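Local coordinates for alginate lyase (Aplysia kurodai, PDB 5GMT), which cleaves the glycosidic bonds of alginate by elimination, with specificity for polymannuronate, and belongs to polysaccharide lyase family 14, at residues A[111-116]-A[242-247]; A[137-142]-A[151-156]; A[177-182]-A[224-229]; A[194-199]-A[208-213]. One frame throughout, in Å; residues are numbered along the deposited sequence.

Contact 1: residues A[111-116]-A[242-247]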
loop_
_atom_site.group_PDB
_atom_site.type_symbol
_atom_site.label_atom_id
_atom_site.label_comp_id
_atom_site.label_asym_id
_atom_site.label_seq_id
_atom_site.Cartn_x
_atom_site.Cartn_y
_atom_site.Cartn_z
ATOM N N LYS A 111 -5.318 0.338 6.457
ATOM C CA LYS A 111 -4.580 0.344 5.192
ATOM C C LYS A 111 -3.183 0.922 5.310
ATOM O O LYS A 111 -2.940 1.788 6.146
ATOM C CB LYS A 111 -5.362 1.137 4.143
ATOM C CG LYS A 111 -6.296 0.289 3.260
ATOM C CD LYS A 111 -7.327 -0.441 4.084
ATOM C CE LYS A 111 -8.374 -1.131 3.214
ATOM N NZ LYS A 111 -9.316 -1.933 4.065
ATOM N N LEU A 112 -2.280 0.433 4.459
ATOM C CA LEU A 112 -0.937 0.999 4.282
ATOM C C LEU A 112 -0.622 1.092 2.792
ATOM O O LEU A 112 -1.189 0.337 1.986
ATOM C CB LEU A 112 0.113 0.134 4.992
ATOM C CG LEU A 112 0.081 0.109 6.516
ATOM C CD1 LEU A 112 0.986 -1.031 7.002
ATOM C CD2 LEU A 112 0.539 1.455 7.118
ATOM N N PRO A 113 0.288 2.002 2.408
ATOM C CA PRO A 113 0.634 2.189 0.990
ATOM C C PRO A 113 1.178 0.940 0.301
ATOM O O PRO A 113 1.922 0.177 0.916
ATOM C CB PRO A 113 1.726 3.271 1.041
ATOM C CG PRO A 113 1.411 4.049 2.266
ATOM C CD PRO A 113 0.937 3.013 3.264
ATOM N N GLY A 114 0.825 0.772 -0.975
ATOM C CA GLY A 114 1.337 -0.302 -1.805
ATOM C C GLY A 114 1.352 0.150 -3.255
ATOM O O GLY A 114 1.052 1.301 -3.540
ATOM N N LEU A 115 1.710 -0.744 -4.174
ATOM C CA LEU A 115 1.726 -0.390 -5.596
ATOM C C LEU A 115 0.342 -0.593 -6.235
ATOM O O LEU A 115 -0.519 -1.265 -5.664
ATOM C CB LEU A 115 2.780 -1.220 -6.336
ATOM C CG LEU A 115 4.229 -0.922 -5.923
ATOM C CD1 LEU A 115 5.206 -1.930 -6.533
ATOM C CD2 LEU A 115 4.596 0.504 -6.331
ATOM N N PHE A 116 0.155 -0.026 -7.427
ATOM C CA PHE A 116 -1.064 -0.215 -8.219
ATOM C C PHE A 116 -0.727 -0.116 -9.706
ATOM O O PHE A 116 0.359 0.330 -10.072
ATOM C CB PHE A 116 -2.126 0.836 -7.851
ATOM C CG PHE A 116 -1.908 2.163 -8.510
ATOM C CD1 PHE A 116 -0.902 3.004 -8.072
ATOM C CD2 PHE A 116 -2.716 2.577 -9.571
ATOM C CE1 PHE A 116 -0.679 4.237 -8.691
ATOM C CE2 PHE A 116 -2.508 3.803 -10.185
ATOM C CZ PHE A 116 -1.493 4.640 -9.741
ATOM N N MET A 242 2.597 4.365 -6.833
ATOM C CA MET A 242 2.230 4.085 -5.449
ATOM C C MET A 242 0.814 4.538 -5.134
ATOM O O MET A 242 0.437 5.679 -5.425
ATOM C CB MET A 242 3.189 4.771 -4.474
ATOM C CG MET A 242 2.796 4.530 -3.005
ATOM S SD MET A 242 3.808 5.403 -1.791
ATOM C CE MET A 242 3.578 7.101 -2.298
ATOM N N PHE A 243 0.044 3.630 -4.542
ATOM C CA PHE A 243 -1.281 3.934 -4.002
ATOM C C PHE A 243 -1.076 4.237 -2.526
ATOM O O PHE A 243 -1.005 3.324 -1.718
ATOM C CB PHE A 243 -2.233 2.748 -4.278
ATOM C CG PHE A 243 -3.661 2.935 -3.806
ATOM C CD1 PHE A 243 -4.141 4.166 -3.398
ATOM C CD2 PHE A 243 -4.568 1.884 -3.941
ATOM C CE1 PHE A 243 -5.474 4.310 -2.995
ATOM C CE2 PHE A 243 -5.906 2.030 -3.570
ATOM C CZ PHE A 243 -6.356 3.228 -3.102
ATOM N N PHE A 244 -0.901 5.517 -2.195
ATOM C CA PHE A 244 -0.790 5.894 -0.786
ATOM C C PHE A 244 -2.180 5.841 -0.192
ATOM O O PHE A 244 -3.090 6.525 -0.653
ATOM C CB PHE A 244 -0.170 7.281 -0.587
ATOM C CG PHE A 244 0.108 7.604 0.866
ATOM C CD1 PHE A 244 1.345 7.316 1.428
ATOM C CD2 PHE A 244 -0.876 8.166 1.670
ATOM C CE1 PHE A 244 1.607 7.598 2.771
ATOM C CE2 PHE A 244 -0.615 8.452 3.020
ATOM C CZ PHE A 244 0.624 8.162 3.557
ATOM N N SER A 245 -2.343 5.022 0.839
ATOM C CA SER A 245 -3.665 4.771 1.389
ATOM C C SER A 245 -3.496 4.351 2.837
ATOM O O SER A 245 -2.825 3.374 3.101
ATOM C CB SER A 245 -4.362 3.675 0.580
ATOM O OG SER A 245 -5.678 3.443 1.024
ATOM N N THR A 246 -4.078 5.090 3.775
ATOM C CA THR A 246 -4.004 4.668 5.170
ATOM C C THR A 246 -5.163 5.271 5.977
ATOM O O THR A 246 -5.449 6.479 5.926
ATOM C CB THR A 246 -2.613 5.029 5.800
ATOM O OG1 THR A 246 -2.451 4.356 7.058
ATOM C CG2 THR A 246 -2.441 6.543 5.983
ATOM N N PHE A 247 -5.846 4.378 6.683
ATOM C CA PHE A 247 -7.023 4.675 7.477
ATOM C C PHE A 247 -7.392 3.367 8.158
ATOM O O PHE A 247 -6.964 2.301 7.709
ATOM C CB PHE A 247 -8.179 5.193 6.613
ATOM C CG PHE A 247 -8.545 4.281 5.474
ATOM C CD1 PHE A 247 -8.007 4.481 4.207
ATOM C CD2 PHE A 247 -9.427 3.230 5.667
ATOM C CE1 PHE A 247 -8.347 3.642 3.151
ATOM C CE2 PHE A 247 -9.776 2.398 4.626
ATOM C CZ PHE A 247 -9.238 2.605 3.361
#
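Antiparallel pairing of two strands distant in sequence, 111-116 and 242-247, forms this contact deep inside one of the two sheets of the lyase's jelly-roll fold. The ladder is tight at G114, whose O receives F243 N at 2.7 Å, whereas the return bond from G114 N reaches F243 O from above the carbonyl plane. P113 has no N-H to give, so the middle of the pair relies on packing: its CG lies 3.4 Å from F244 CD1, the two side chains running alongside each other. Beyond it K111 resumes the bonding, K111 N to F247 O at 2.9 Å, and T246 OG1, also bonded to Y63 OH, donates to K111 O in the carbonyl plane. The K111 chain, bent at chi2 (59°), runs along the F247 ring, with CB over one face, 4.2 Å from the centroid, and NZ bonded to G249 O. An alanine in place of K111 would remove the methylenes beyond CB and the ammonium group, and would probably leave the F247 ring less firmly held. Strands 76-81 and 136-143 flank the pair within the sheet, while L112 and L115 pack on strand 92-102 and F244 on strand 58-63 of the other sheet.

Contact 2: residues A[137-142]-A[151-156]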
loop_
_atom_site.group_PDB
_atom_site.type_symbol
_atom_site.label_atom_id
_atom_site.label_comp_id
_atom_site.label_asym_id
_atom_site.label_seq_id
_atom_site.Cartn_x
_atom_site.Cartn_y
_atom_site.Cartn_z
ATOM N N PHE A 137 -5.442 -2.976 -11.014
ATOM C CA PHE A 137 -5.195 -3.847 -9.869
ATOM C C PHE A 137 -4.567 -2.989 -8.770
ATOM O O PHE A 137 -3.890 -2.012 -9.066
ATOM C CB PHE A 137 -4.291 -5.023 -10.253
ATOM C CG PHE A 137 -2.926 -4.604 -10.743
ATOM C CD1 PHE A 137 -2.731 -4.231 -12.070
ATOM C CD2 PHE A 137 -1.842 -4.587 -9.879
ATOM C CE1 PHE A 137 -1.474 -3.847 -12.521
ATOM C CE2 PHE A 137 -0.580 -4.202 -10.322
ATOM C CZ PHE A 137 -0.398 -3.828 -11.649
ATOM N N SER A 138 -4.803 -3.319 -7.508
ATOM C CA SER A 138 -4.150 -2.549 -6.455
ATOM C C SER A 138 -3.581 -3.487 -5.414
ATOM O O SER A 138 -4.180 -4.522 -5.106
ATOM C CB SER A 138 -5.115 -1.539 -5.822
ATOM O OG SER A 138 -6.156 -2.170 -5.100
ATOM N N LEU A 139 -2.420 -3.115 -4.880
ATOM C CA LEU A 139 -1.669 -3.997 -4.008
ATOM C C LEU A 139 -1.209 -3.267 -2.755
ATOM O O LEU A 139 -0.031 -3.303 -2.399
ATOM C CB LEU A 139 -0.467 -4.586 -4.756
ATOM C CG LEU A 139 -0.822 -5.379 -6.026
ATOM C CD1 LEU A 139 0.414 -5.644 -6.907
ATOM C CD2 LEU A 139 -1.557 -6.689 -5.689
ATOM N N ARG A 140 -2.143 -2.591 -2.100
ATOM C CA ARG A 140 -1.890 -2.043 -0.765
ATOM C C ARG A 140 -1.530 -3.133 0.248
ATOM O O ARG A 140 -1.753 -4.322 0.019
ATOM C CB ARG A 140 -3.113 -1.278 -0.269
ATOM C CG ARG A 140 -3.432 -0.045 -1.085
ATOM C CD ARG A 140 -4.737 0.550 -0.623
ATOM N NE ARG A 140 -5.887 -0.266 -1.024
ATOM C CZ ARG A 140 -7.154 0.043 -0.784
ATOM N NH1 ARG A 140 -7.469 1.171 -0.145
ATOM N NH2 ARG A 140 -8.113 -0.784 -1.190
ATOM N N LEU A 141 -0.941 -2.711 1.362
ATOM C CA LEU A 141 -0.770 -3.590 2.513
ATOM C C LEU A 141 -1.890 -3.280 3.491
ATOM O O LEU A 141 -2.551 -2.241 3.383
ATOM C CB LEU A 141 0.607 -3.398 3.162
ATOM C CG LEU A 141 1.818 -4.155 2.598
ATOM C CD1 LEU A 141 2.042 -3.810 1.142
ATOM C CD2 LEU A 141 3.075 -3.824 3.416
ATOM N N MET A 142 -2.137 -4.186 4.426
ATOM C CA MET A 142 -3.034 -3.879 5.529
ATOM C C MET A 142 -2.402 -4.342 6.818
ATOM O O MET A 142 -1.588 -5.263 6.805
ATOM C CB MET A 142 -4.405 -4.546 5.356
ATOM C CG MET A 142 -5.412 -3.719 4.566
ATOM S SD MET A 142 -7.113 -4.319 4.747
ATOM C CE MET A 142 -7.414 -4.024 6.487
ATOM N N LEU A 151 -0.729 -8.649 2.480
ATOM C CA LEU A 151 -0.968 -8.035 1.174
ATOM C C LEU A 151 -2.482 -7.963 0.983
ATOM O O LEU A 151 -3.162 -8.948 1.194
ATOM C CB LEU A 151 -0.312 -8.849 0.053
ATOM C CG LEU A 151 -0.755 -8.547 -1.382
ATOM C CD1 LEU A 151 -0.426 -7.114 -1.722
ATOM C CD2 LEU A 151 -0.099 -9.489 -2.388
ATOM N N TYR A 152 -3.011 -6.797 0.614
ATOM C CA TYR A 152 -4.453 -6.627 0.472
ATOM C C TYR A 152 -4.751 -6.278 -0.971
ATOM O O TYR A 152 -4.680 -5.108 -1.364
ATOM C CB TYR A 152 -4.969 -5.547 1.407
ATOM C CG TYR A 152 -6.468 -5.373 1.397
ATOM C CD1 TYR A 152 -7.309 -6.414 1.769
ATOM C CD2 TYR A 152 -7.041 -4.153 1.045
ATOM C CE1 TYR A 152 -8.691 -6.254 1.774
ATOM C CE2 TYR A 152 -8.430 -3.976 1.055
ATOM C CZ TYR A 152 -9.243 -5.036 1.420
ATOM O OH TYR A 152 -10.616 -4.881 1.432
ATOM N N ALA A 153 -5.076 -7.305 -1.749
ATOM C CA ALA A 153 -5.030 -7.207 -3.202
ATOM C C ALA A 153 -6.405 -7.098 -3.856
ATOM O O ALA A 153 -7.292 -7.917 -3.609
ATOM C CB ALA A 153 -4.285 -8.412 -3.768
ATOM N N TYR A 154 -6.564 -6.067 -4.679
ATOM C CA TYR A 154 -7.643 -6.014 -5.657
ATOM C C TYR A 154 -7.073 -6.510 -6.978
ATOM O O TYR A 154 -6.283 -5.826 -7.619
ATOM C CB TYR A 154 -8.200 -4.592 -5.794
ATOM C CG TYR A 154 -9.189 -4.227 -4.717
ATOM C CD1 TYR A 154 -8.796 -4.149 -3.382
ATOM C CD2 TYR A 154 -10.514 -3.962 -5.032
ATOM C CE1 TYR A 154 -9.702 -3.826 -2.387
ATOM C CE2 TYR A 154 -11.431 -3.632 -4.038
ATOM C CZ TYR A 154 -11.020 -3.560 -2.727
ATOM O OH TYR A 154 -11.919 -3.237 -1.733
ATOM N N ILE A 155 -7.456 -7.720 -7.371
ATOM C CA ILE A 155 -6.920 -8.343 -8.571
ATOM C C ILE A 155 -8.085 -8.998 -9.322
ATOM O O ILE A 155 -9.153 -9.169 -8.758
ATOM C CB ILE A 155 -5.823 -9.381 -8.214
ATOM C CG1 ILE A 155 -6.304 -10.273 -7.073
ATOM C CG2 ILE A 155 -4.551 -8.670 -7.795
ATOM C CD1 ILE A 155 -5.263 -11.334 -6.612
ATOM N N PRO A 156 -7.893 -9.328 -10.607
ATOM C CA PRO A 156 -8.985 -9.917 -11.401
ATOM C C PRO A 156 -9.611 -11.173 -10.777
ATOM O O PRO A 156 -8.969 -11.911 -10.034
ATOM C CB PRO A 156 -8.299 -10.255 -12.727
ATOM C CG PRO A 156 -7.233 -9.213 -12.855
ATOM C CD PRO A 156 -6.731 -8.970 -11.441
HETATM O O HOH W 1 -5.322 -2.688 -2.555
#
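Y152, R140 and Y154 dominate this beta hairpin, in which strand 136-143 turns back into strand 149-154 within the same antiparallel sheet. All three side chains leave on one face. With CG anti to the backbone N (chi1 -176°), the Y152 ring lies beside M142, whose sulfur makes a Met-aromatic contact: M142 SD stands 3.5 Å from the Y152 ring centroid, almost on the ring normal. R140 comes at the same ring from its edge, NH2 lying 3.9 Å from Y152 CE2. Its chain, bent at chi3 (-72°), also brings NH2 to 3.6 Å from Y154 CE1, where the tyrosine carbon meets the rim of the guanidinium and the two planes are 56° apart. Both phenols are held from outside the hairpin, Y152 OH by G176 N and Y154 OH by G129 O, while R140 NH1 bonds S245 OG. Backbone bonds join S138 and Y154 in both directions, and Y152 N gives a straighter one to R140 O. Between them one water binds four atoms, donating at 2.7 Å to S138 OG, itself bonded to C127 O, and at 2.8 Å to Y152 O, and accepting from R140 N at 3.2 Å and R140 NE at 2.9 Å.

Contact 3: residues A[177-182]-A[224-229]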
loop_
_atom_site.group_PDB
_atom_site.type_symbol
_atom_site.label_atom_id
_atom_site.label_comp_id
_atom_site.label_asym_id
_atom_site.label_seq_id
_atom_site.Cartn_x
_atom_site.Cartn_y
_atom_site.Cartn_z
ATOM N N GLN A 177 -8.487 -9.201 -1.563
ATOM C CA GLN A 177 -8.040 -10.516 -1.121
ATOM C C GLN A 177 -6.935 -10.343 -0.087
ATOM O O GLN A 177 -6.036 -9.527 -0.273
ATOM C CB GLN A 177 -7.539 -11.348 -2.309
ATOM C CG GLN A 177 -8.430 -11.265 -3.536
ATOM C CD GLN A 177 -9.847 -11.701 -3.226
ATOM O OE1 GLN A 177 -10.062 -12.771 -2.650
ATOM N NE2 GLN A 177 -10.812 -10.864 -3.571
ATOM N N SER A 178 -7.007 -11.083 1.012
ATOM C CA SER A 178 -5.944 -11.035 2.015
ATOM C C SER A 178 -4.930 -12.118 1.710
ATOM O O SER A 178 -5.256 -13.305 1.752
ATOM C CB SER A 178 -6.502 -11.212 3.431
ATOM O OG SER A 178 -7.325 -10.114 3.771
ATOM N N LEU A 179 -3.707 -11.703 1.391
ATOM C CA LEU A 179 -2.629 -12.648 1.090
ATOM C C LEU A 179 -1.522 -12.557 2.129
ATOM O O LEU A 179 -0.990 -11.473 2.402
ATOM C CB LEU A 179 -2.057 -12.385 -0.304
ATOM C CG LEU A 179 -3.022 -12.843 -1.404
ATOM C CD1 LEU A 179 -3.292 -11.691 -2.349
ATOM C CD2 LEU A 179 -2.455 -14.021 -2.162
ATOM N N GLY A 180 -1.190 -13.703 2.711
ATOM C CA GLY A 180 -0.081 -13.788 3.635
ATOM C C GLY A 180 -0.333 -13.183 5.001
ATOM O O GLY A 180 0.615 -12.801 5.678
ATOM N N ARG A 181 -1.593 -13.091 5.413
ATOM C CA ARG A 181 -1.912 -12.456 6.690
ATOM C C ARG A 181 -1.195 -13.161 7.829
ATOM O O ARG A 181 -1.267 -14.386 7.967
ATOM C CB ARG A 181 -3.421 -12.437 6.943
ATOM C CG ARG A 181 -3.832 -11.615 8.170
ATOM C CD ARG A 181 -5.314 -11.796 8.496
ATOM N NE ARG A 181 -6.187 -11.304 7.430
ATOM C CZ ARG A 181 -7.514 -11.403 7.458
ATOM N NH1 ARG A 181 -8.110 -11.984 8.493
ATOM N NH2 ARG A 181 -8.244 -10.940 6.454
ATOM N N GLY A 182 -0.470 -12.379 8.622
ATOM C CA GLY A 182 0.232 -12.902 9.781
ATOM C C GLY A 182 1.642 -13.379 9.510
ATOM O O GLY A 182 2.369 -13.723 10.449
ATOM N N TYR A 224 7.285 -12.373 2.915
ATOM C CA TYR A 224 6.253 -13.255 2.392
ATOM C C TYR A 224 6.207 -13.110 0.888
ATOM O O TYR A 224 6.196 -11.990 0.384
ATOM C CB TYR A 224 4.889 -12.917 2.989
ATOM C CG TYR A 224 3.736 -13.394 2.142
ATOM C CD1 TYR A 224 3.513 -14.749 1.942
ATOM C CD2 TYR A 224 2.868 -12.487 1.542
ATOM C CE1 TYR A 224 2.456 -15.195 1.164
ATOM C CE2 TYR A 224 1.812 -12.921 0.764
ATOM C CZ TYR A 224 1.611 -14.275 0.579
ATOM O OH TYR A 224 0.560 -14.697 -0.198
ATOM N N THR A 225 6.194 -14.229 0.172
ATOM C CA THR A 225 6.043 -14.169 -1.274
ATOM C C THR A 225 4.709 -14.759 -1.701
ATOM O O THR A 225 4.444 -15.934 -1.475
ATOM C CB THR A 225 7.178 -14.894 -2.000
ATOM O OG1 THR A 225 8.420 -14.214 -1.745
ATOM C CG2 THR A 225 6.917 -14.903 -3.498
ATOM N N ALA A 226 3.865 -13.920 -2.292
ATOM C CA ALA A 226 2.645 -14.378 -2.947
ATOM C C ALA A 226 2.949 -14.715 -4.400
ATOM O O ALA A 226 3.168 -13.821 -5.208
ATOM C CB ALA A 226 1.556 -13.306 -2.874
ATOM N N ASN A 227 2.974 -15.985 -4.765
ATOM C CA ASN A 227 3.198 -16.226 -6.178
ATOM C C ASN A 227 1.961 -16.777 -6.857
ATOM O O ASN A 227 0.894 -16.865 -6.239
ATOM C CB ASN A 227 4.413 -17.121 -6.404
ATOM C CG ASN A 227 4.338 -18.414 -5.680
ATOM O OD1 ASN A 227 3.266 -19.021 -5.550
ATOM N ND2 ASN A 227 5.495 -18.865 -5.189
ATOM N N HIS A 228 2.108 -17.071 -8.143
ATOM C CA HIS A 228 1.010 -17.548 -8.973
ATOM C C HIS A 228 -0.204 -16.628 -8.930
ATOM O O HIS A 228 -1.337 -17.071 -8.691
ATOM C CB HIS A 228 0.647 -18.966 -8.555
ATOM C CG HIS A 228 1.791 -19.922 -8.686
ATOM N ND1 HIS A 228 1.999 -20.966 -7.813
ATOM C CD2 HIS A 228 2.817 -19.965 -9.573
ATOM C CE1 HIS A 228 3.092 -21.626 -8.167
ATOM N NE2 HIS A 228 3.605 -21.042 -9.232
ATOM N N LEU A 229 0.051 -15.343 -9.180
ATOM C CA LEU A 229 -0.987 -14.320 -9.227
ATOM C C LEU A 229 -1.265 -13.824 -10.633
ATOM O O LEU A 229 -0.367 -13.778 -11.475
ATOM C CB LEU A 229 -0.588 -13.110 -8.383
ATOM C CG LEU A 229 -0.366 -13.357 -6.897
ATOM C CD1 LEU A 229 -0.104 -12.011 -6.213
ATOM C CD2 LEU A 229 -1.541 -14.093 -6.256
#
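Aromatic packing comes first where 177-182 meets 224-229. The CA of G180 sits squarely over the Y224 ring, 3.6 Å from its centroid and 15° off the normal, a CH-pi contact. The opposite face of the ring is met nearer its rim by A226 N of its own strand, so the phenol is sandwiched. G180 combines a positive phi (74°) with this closeness: a beta carbon here would collide with Y224 CD2. Apolar contacts continue from L179, whose chain crosses the tyrosine obliquely. L179 CB is 4.0 Å from Y224 CE2, and L179 CD2 touches both A226 CB, at 4.1 Å, and L229 CD2, at 4.2 Å. Polar links run to other partners or within one segment: Y224 OH bonds D168 OD2, and R181 NH2 donates in its guanidinium plane to S178 OG at 3.0 Å, while E150 forms a salt bridge with R181 NE. An alanine in place of Y224 would remove the ring beneath G180 and the hydroxyl bonded to D168, and would probably loosen the packing of the turn that follows strand 177-179. At the far end H228 and L229 both face G208, forming a G1 beta bulge. With 177-179 in one sheet and 222-229 in the other, the arrangement is the face-to-face sheet packing of a beta sandwich, here the jelly roll of the Concanavalin clan.

Contact 4: residues A[194-199]-A[208-213]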
loop_
_atom_site.group_PDB
_atom_site.type_symbol
_atom_site.label_atom_id
_atom_site.label_comp_id
_atom_site.label_asym_id
_atom_site.label_seq_id
_atom_site.Cartn_x
_atom_site.Cartn_y
_atom_site.Cartn_z
ATOM N N ILE A 194 9.855 -1.272 4.909
ATOM C CA ILE A 194 8.920 -2.088 4.146
ATOM C C ILE A 194 9.377 -2.147 2.697
ATOM O O ILE A 194 9.722 -1.115 2.117
ATOM C CB ILE A 194 7.490 -1.517 4.230
ATOM C CG1 ILE A 194 6.982 -1.608 5.677
ATOM C CG2 ILE A 194 6.561 -2.248 3.270
ATOM C CD1 ILE A 194 5.497 -1.291 5.822
ATOM N N SER A 195 9.427 -3.344 2.124
ATOM C CA SER A 195 9.626 -3.435 0.683
ATOM C C SER A 195 8.529 -4.276 0.065
ATOM O O SER A 195 8.114 -5.281 0.637
ATOM C CB SER A 195 11.015 -4.008 0.338
ATOM O OG SER A 195 11.154 -5.348 0.759
ATOM N N GLU A 196 8.041 -3.838 -1.095
ATOM C CA GLU A 196 7.047 -4.599 -1.831
ATOM C C GLU A 196 7.522 -4.687 -3.262
ATOM O O GLU A 196 7.578 -3.676 -3.955
ATOM C CB GLU A 196 5.661 -3.949 -1.768
ATOM C CG GLU A 196 4.579 -4.799 -2.469
ATOM C CD GLU A 196 3.248 -4.079 -2.638
ATOM O OE1 GLU A 196 3.258 -2.868 -2.951
ATOM O OE2 GLU A 196 2.186 -4.728 -2.465
ATOM N N GLU A 197 7.881 -5.895 -3.686
ATOM C CA GLU A 197 8.354 -6.137 -5.033
ATOM C C GLU A 197 7.267 -6.847 -5.825
ATOM O O GLU A 197 6.752 -7.879 -5.406
ATOM C CB GLU A 197 9.642 -6.970 -5.037
ATOM C CG GLU A 197 10.112 -7.293 -6.455
ATOM C CD GLU A 197 11.559 -7.765 -6.532
ATOM O OE1 GLU A 197 12.180 -7.988 -5.476
ATOM O OE2 GLU A 197 12.074 -7.917 -7.663
ATOM N N VAL A 198 6.905 -6.260 -6.958
ATOM C CA VAL A 198 5.779 -6.746 -7.732
ATOM C C VAL A 198 6.201 -7.034 -9.161
ATOM O O VAL A 198 6.749 -6.163 -9.829
ATOM C CB VAL A 198 4.620 -5.722 -7.764
ATOM C CG1 VAL A 198 3.478 -6.242 -8.653
ATOM C CG2 VAL A 198 4.118 -5.428 -6.359
ATOM N N HIS A 199 5.957 -8.258 -9.618
ATOM C CA HIS A 199 6.155 -8.601 -11.024
ATOM C C HIS A 199 4.809 -9.047 -11.566
ATOM O O HIS A 199 4.260 -10.055 -11.117
ATOM C CB HIS A 199 7.215 -9.702 -11.190
ATOM C CG HIS A 199 8.596 -9.265 -10.813
ATOM N ND1 HIS A 199 9.662 -9.336 -11.682
ATOM C CD2 HIS A 199 9.076 -8.717 -9.670
ATOM C CE1 HIS A 199 10.741 -8.857 -11.091
ATOM N NE2 HIS A 199 10.416 -8.483 -9.865
ATOM N N GLY A 208 2.392 -14.040 -12.089
ATOM C CA GLY A 208 2.822 -12.813 -11.427
ATOM C C GLY A 208 3.142 -13.127 -9.975
ATOM O O GLY A 208 2.751 -14.185 -9.473
ATOM N N TRP A 209 3.846 -12.223 -9.293
ATOM C CA TRP A 209 4.094 -12.420 -7.871
ATOM C C TRP A 209 4.343 -11.130 -7.114
ATOM O O TRP A 209 4.667 -10.093 -7.701
ATOM C CB TRP A 209 5.284 -13.369 -7.661
ATOM C CG TRP A 209 6.555 -13.006 -8.394
ATOM C CD1 TRP A 209 6.872 -13.314 -9.687
ATOM C CD2 TRP A 209 7.698 -12.321 -7.856
ATOM N NE1 TRP A 209 8.128 -12.842 -9.994
ATOM C CE2 TRP A 209 8.657 -12.234 -8.882
ATOM C CE3 TRP A 209 7.997 -11.767 -6.607
ATOM C CZ2 TRP A 209 9.898 -11.617 -8.698
ATOM C CZ3 TRP A 209 9.230 -11.148 -6.427
ATOM C CH2 TRP A 209 10.160 -11.079 -7.464
ATOM N N VAL A 210 4.168 -11.207 -5.799
ATOM C CA VAL A 210 4.443 -10.094 -4.906
ATOM C C VAL A 210 5.263 -10.603 -3.720
ATOM O O VAL A 210 4.887 -11.574 -3.059
ATOM C CB VAL A 210 3.145 -9.434 -4.390
ATOM C CG1 VAL A 210 3.472 -8.245 -3.503
ATOM C CG2 VAL A 210 2.244 -8.997 -5.561
ATOM N N LYS A 211 6.386 -9.951 -3.460
ATOM C CA LYS A 211 7.206 -10.290 -2.301
ATOM C C LYS A 211 7.251 -9.085 -1.381
ATOM O O LYS A 211 7.664 -7.996 -1.786
ATOM C CB LYS A 211 8.622 -10.698 -2.731
ATOM C CG LYS A 211 9.544 -11.047 -1.553
ATOM C CD LYS A 211 10.977 -11.319 -1.996
ATOM C CE LYS A 211 11.836 -11.677 -0.789
ATOM N NZ LYS A 211 13.260 -11.927 -1.138
ATOM N N ILE A 212 6.797 -9.276 -0.150
ATOM C CA ILE A 212 6.805 -8.215 0.833
ATOM C C ILE A 212 7.776 -8.568 1.948
ATOM O O ILE A 212 7.725 -9.674 2.483
ATOM C CB ILE A 212 5.398 -7.994 1.417
ATOM C CG1 ILE A 212 4.451 -7.453 0.329
ATOM C CG2 ILE A 212 5.460 -7.070 2.635
ATOM C CD1 ILE A 212 3.011 -7.374 0.795
ATOM N N CYS A 213 8.667 -7.641 2.282
ATOM C CA CYS A 213 9.549 -7.836 3.425
ATOM C C CYS A 213 9.303 -6.697 4.391
ATOM O O CYS A 213 9.175 -5.547 3.980
ATOM C CB CYS A 213 11.016 -7.879 3.002
ATOM S SG CYS A 213 11.440 -9.296 1.980
HETATM O O HOH W 2 10.278 -7.053 -1.082
#
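An imidazole lying flat on an indole is the striking feature of this beta hairpin, formed by strands 191-199 and 208-216. H199 and the six-membered ring of W209 make an offset stack, centroids 4.1 Å apart and planes at 11°, with H199 CD2 pressed to 3.2 Å from W209 CZ2. W209 takes the crowded first torsion, CG between the backbone N and the carbonyl carbon (chi1 52°), which helps to lay the indole across the pair. The imidazole is fixed within its plane as well: H199 NE2 donates to E197 OE2 at 2.8 Å, on the anti lone pair of that oxygen, while H199 ND1 bonds A276 N. Partners of this kind would suit a neutral ring protonated at NE2. W209 NE1 reaches A276 O, so both rings bind A276 and tie the C-terminal tail to the hairpin. Beneath the rings the ladder is regular, with three hydrogen-bonded pairs giving six backbone bonds; the straightest, E197 N to K211 O, has an N-H...O angle of 176°. On the other face V198 CG2 lies 4.1 Å from V210 CG1, and E196 CG rests between V210 and I212, all turned toward strand 136-143. The disulfide from C213 to C223 ties the second strand to the next one. Beside it a water is bonded to S195 OG at 2.7 Å and donates to K211 O at 2.9 Å.

Overall arrangement
All four contacts are largely buried, but contact 1 lies about 3 Å from the centre of the chain and contact 3 about 14 Å, centre to centre. Contacts 1 and 2 share a sheet through neighbouring strands 110-118 and 136-143, and strand 177-179 of contact 3 extends it. Contact 4 and segment 224-229 belong to the other sheet. Contacts 1, 2 and 4 are therefore ladders within sheets, whereas contact 3 is side-chain packing between them. Contact 4 has the most regular ladder, and its polar face is partly exposed. Its inner face reaches contacts 1 and 2 through E196, whose OE1 accepts from L115 N, linking the sheets.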